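Local coordinates for putative amino acid binding protein (Streptococcus mutans, PDB 4C0R) that binds oxidized glutathione disulfide and probably delivers glutathione to the cystine ABC importer TcyBC for uptake, at residues Thr119-Leu124 and Leu138-Glu143. Numbering follows the deposited sequence.
Sequences TTVPML and LNFTSE. With GDS (oxidized glutathione disulfide), chain C.
The F140 ring meets V121 with its edge: CG1 of V121 lies near the ring plane, 3.9 Å from CZ of F140, and the two side chains cross at about a right angle. With CG1 anti to the backbone N (chi1 172°), V121 turns both methyls to this ring edge, CG2 lying 4.1 Å from CE2 of F140; a short beta-branched side chain keeps two methyls close to the helix. A phenylalanine suits the strand here, since its CB does not start toward the helix, but the long side chain brings CZ and CE2 up to it. One turn on, CD2 of L138 lies against L124, 3.7 Å from both its CB and its CD1; the branched end of a leucine places a methyl against its neighbour. V114, on the neighbouring strand 111-114, touches V121, L124 and F140 and continues the apolar layer. Both segments also run to the ligand. The backbone N of T119 donates to OE7 of the glutathione disulfide (2.9 Å), and S142 O accepts from N3 of the same ligand (2.7 Å). T141 OG1 takes the N-H of E143 in an ST turn, which holds the S142-E143 peptide whose carbonyl meets the ligand. Helix 120-130 thus packs against its strands in a beta-alpha-beta unit, whose loops help line the ligand pocket of this family 3 solute-binding protein.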
loop_
_atom_site.group_PDB
_atom_site.type_symbol
_atom_site.label_atom_id
_atom_site.label_comp_id
_atom_site.label_asym_id
_atom_site.label_seq_id
_atom_site.Cartn_x
_atom_site.Cartn_y
_atom_site.Cartn_z
ATOM N N THR A 119 3.347 8.049 0.362
ATOM C CA THR A 119 2.576 9.102 0.984
ATOM C C THR A 119 3.166 9.594 2.295
ATOM O O THR A 119 2.861 10.717 2.697
ATOM C CB THR A 119 1.158 8.703 1.219
ATOM O OG1 THR A 119 1.171 7.417 1.829
ATOM C CG2 THR A 119 0.401 8.691 -0.098
ATOM N N THR A 120 3.995 8.790 2.933
ATOM C CA THR A 120 4.617 9.243 4.185
ATOM C C THR A 120 5.657 10.328 3.925
ATOM O O THR A 120 6.029 11.041 4.879
ATOM C CB THR A 120 5.261 8.096 4.992
ATOM O OG1 THR A 120 6.140 7.329 4.152
ATOM C CG2 THR A 120 4.163 7.202 5.584
ATOM N N VAL A 121 6.139 10.451 2.679
ATOM C CA VAL A 121 7.129 11.495 2.411
ATOM C C VAL A 121 6.534 12.888 2.570
ATOM O O VAL A 121 7.018 13.657 3.425
ATOM C CB VAL A 121 7.829 11.308 1.046
ATOM C CG1 VAL A 121 8.732 12.538 0.717
ATOM C CG2 VAL A 121 8.638 10.064 1.046
ATOM N N PRO A 122 5.468 13.241 1.827
ATOM C CA PRO A 122 4.891 14.569 2.052
ATOM C C PRO A 122 4.335 14.753 3.469
ATOM O O PRO A 122 4.301 15.831 3.998
ATOM C CB PRO A 122 3.772 14.676 0.995
ATOM C CG PRO A 122 3.601 13.293 0.449
ATOM C CD PRO A 122 4.907 12.594 0.630
ATOM N N MET A 123 3.913 13.654 4.096
ATOM C CA MET A 123 3.460 13.710 5.468
ATOM C C MET A 123 4.575 14.208 6.381
ATOM O O MET A 123 4.358 15.081 7.245
ATOM C CB MET A 123 3.026 12.291 5.934
ATOM C CG MET A 123 2.442 12.337 7.302
ATOM S SD MET A 123 2.029 10.647 7.736
ATOM C CE MET A 123 0.678 10.519 6.604
ATOM N N LEU A 124 5.770 13.641 6.231
ATOM C CA LEU A 124 6.886 13.972 7.097
ATOM C C LEU A 124 7.439 15.338 6.704
ATOM O O LEU A 124 7.950 16.090 7.551
ATOM C CB LEU A 124 7.933 12.888 7.066
ATOM C CG LEU A 124 7.502 11.624 7.851
ATOM C CD1 LEU A 124 8.433 10.482 7.582
ATOM C CD2 LEU A 124 7.455 11.953 9.306
ATOM N N LEU A 138 15.159 12.776 7.425
ATOM C CA LEU A 138 14.647 11.867 6.396
ATOM C C LEU A 138 15.776 11.262 5.602
ATOM O O LEU A 138 16.561 11.989 5.012
ATOM C CB LEU A 138 13.718 12.597 5.429
ATOM C CG LEU A 138 12.522 13.288 6.061
ATOM C CD1 LEU A 138 11.857 14.217 5.079
ATOM C CD2 LEU A 138 11.542 12.194 6.533
ATOM N N ASN A 139 15.881 9.939 5.612
ATOM C CA ASN A 139 16.884 9.241 4.848
ATOM C C ASN A 139 16.196 8.483 3.742
ATOM O O ASN A 139 15.561 7.446 3.986
ATOM C CB ASN A 139 17.612 8.288 5.759
ATOM C CG ASN A 139 18.287 9.016 6.909
ATOM O OD1 ASN A 139 17.704 9.242 8.007
ATOM N ND2 ASN A 139 19.533 9.409 6.663
ATOM N N PHE A 140 16.302 9.020 2.539
ATOM C CA PHE A 140 15.706 8.407 1.372
ATOM C C PHE A 140 16.481 7.140 1.047
ATOM O O PHE A 140 17.709 7.119 1.058
ATOM C CB PHE A 140 15.688 9.390 0.189
ATOM C CG PHE A 140 14.638 10.448 0.313
ATOM C CD1 PHE A 140 14.859 11.579 1.070
ATOM C CD2 PHE A 140 13.389 10.278 -0.246
ATOM C CE1 PHE A 140 13.875 12.516 1.226
ATOM C CE2 PHE A 140 12.446 11.200 -0.101
ATOM C CZ PHE A 140 12.668 12.326 0.632
ATOM N N THR A 141 15.764 6.049 0.787
ATOM C CA THR A 141 16.363 4.744 0.566
ATOM C C THR A 141 15.693 4.117 -0.656
ATOM O O THR A 141 14.597 4.532 -1.066
ATOM C CB THR A 141 16.132 3.761 1.808
ATOM O OG1 THR A 141 16.808 2.523 1.623
ATOM C CG2 THR A 141 14.646 3.464 2.048
ATOM N N SER A 142 16.352 3.102 -1.200
ATOM C CA SER A 142 15.756 2.301 -2.262
ATOM C C SER A 142 15.476 0.905 -1.754
ATOM O O SER A 142 15.150 0.004 -2.525
ATOM C CB SER A 142 16.692 2.216 -3.458
ATOM O OG SER A 142 17.842 1.446 -3.137
ATOM N N GLU A 143 15.605 0.713 -0.459
ATOM C CA GLU A 143 15.444 -0.608 0.111
ATOM C C GLU A 143 14.001 -0.864 0.539
ATOM O O GLU A 143 13.229 0.070 0.711
ATOM C CB GLU A 143 16.401 -0.835 1.242
ATOM C CG GLU A 143 17.879 -0.726 0.731
ATOM C CD GLU A 143 18.024 -1.299 -0.684
ATOM O OE1 GLU A 143 17.735 -2.518 -0.856
ATOM O OE2 GLU A 143 18.391 -0.557 -1.631
HETATM C CD1 GDS C . 11.699 1.358 -4.016
HETATM N N2 GDS C . 11.679 0.739 -2.684
HETATM C CA2 GDS C . 10.991 -0.498 -2.605
HETATM C C2 GDS C . 11.709 -1.752 -2.956
HETATM O O2 GDS C . 11.078 -2.769 -3.317
HETATM C CB2 GDS C . 9.569 -0.643 -2.218
HETATM S SG2 GDS C . 8.829 0.876 -1.659
HETATM N N3 GDS C . 13.154 -1.743 -2.865
HETATM C CA3 GDS C . 13.912 -2.920 -3.288
HETATM C C3 GDS C . 14.499 -2.502 -4.634
HETATM O OE3 GDS C . 15.665 -2.869 -4.981
HETATM O OE4 GDS C . 13.859 -1.770 -5.444
HETATM N N4 GDS C . 6.558 1.315 0.615
HETATM C CA4 GDS C . 7.472 1.283 1.732
HETATM C C4 GDS C . 7.817 2.667 2.158
HETATM O OE5 GDS C . 7.066 3.652 1.880
HETATM O OE6 GDS C . 8.856 2.802 2.863
HETATM C C5 GDS C . 6.178 0.077 0.009
HETATM O O5 GDS C . 6.596 -0.985 0.467
HETATM C CA5 GDS C . 5.361 0.233 -1.194
HETATM N N5 GDS C . 4.407 1.263 -1.243
HETATM C CB5 GDS C . 6.077 -0.108 -2.460
HETATM S SG5 GDS C . 7.231 1.232 -2.861
HETATM C CA6 GDS C . 1.277 4.265 0.627
HETATM C C6 GDS C . 1.154 5.030 -0.681
HETATM O OE7 GDS C . 2.102 5.786 -1.028
HETATM O OE8 GDS C . 0.142 4.902 -1.410
HETATM N N6 GDS C . -0.038 3.656 0.906
HETATM C CB6 GDS C . 2.361 3.251 0.560
HETATM C CG6 GDS C . 2.279 2.497 -0.786
HETATM C CD6 GDS C . 3.144 1.262 -0.649
HETATM O O6 GDS C . 2.817 0.217 -0.067
#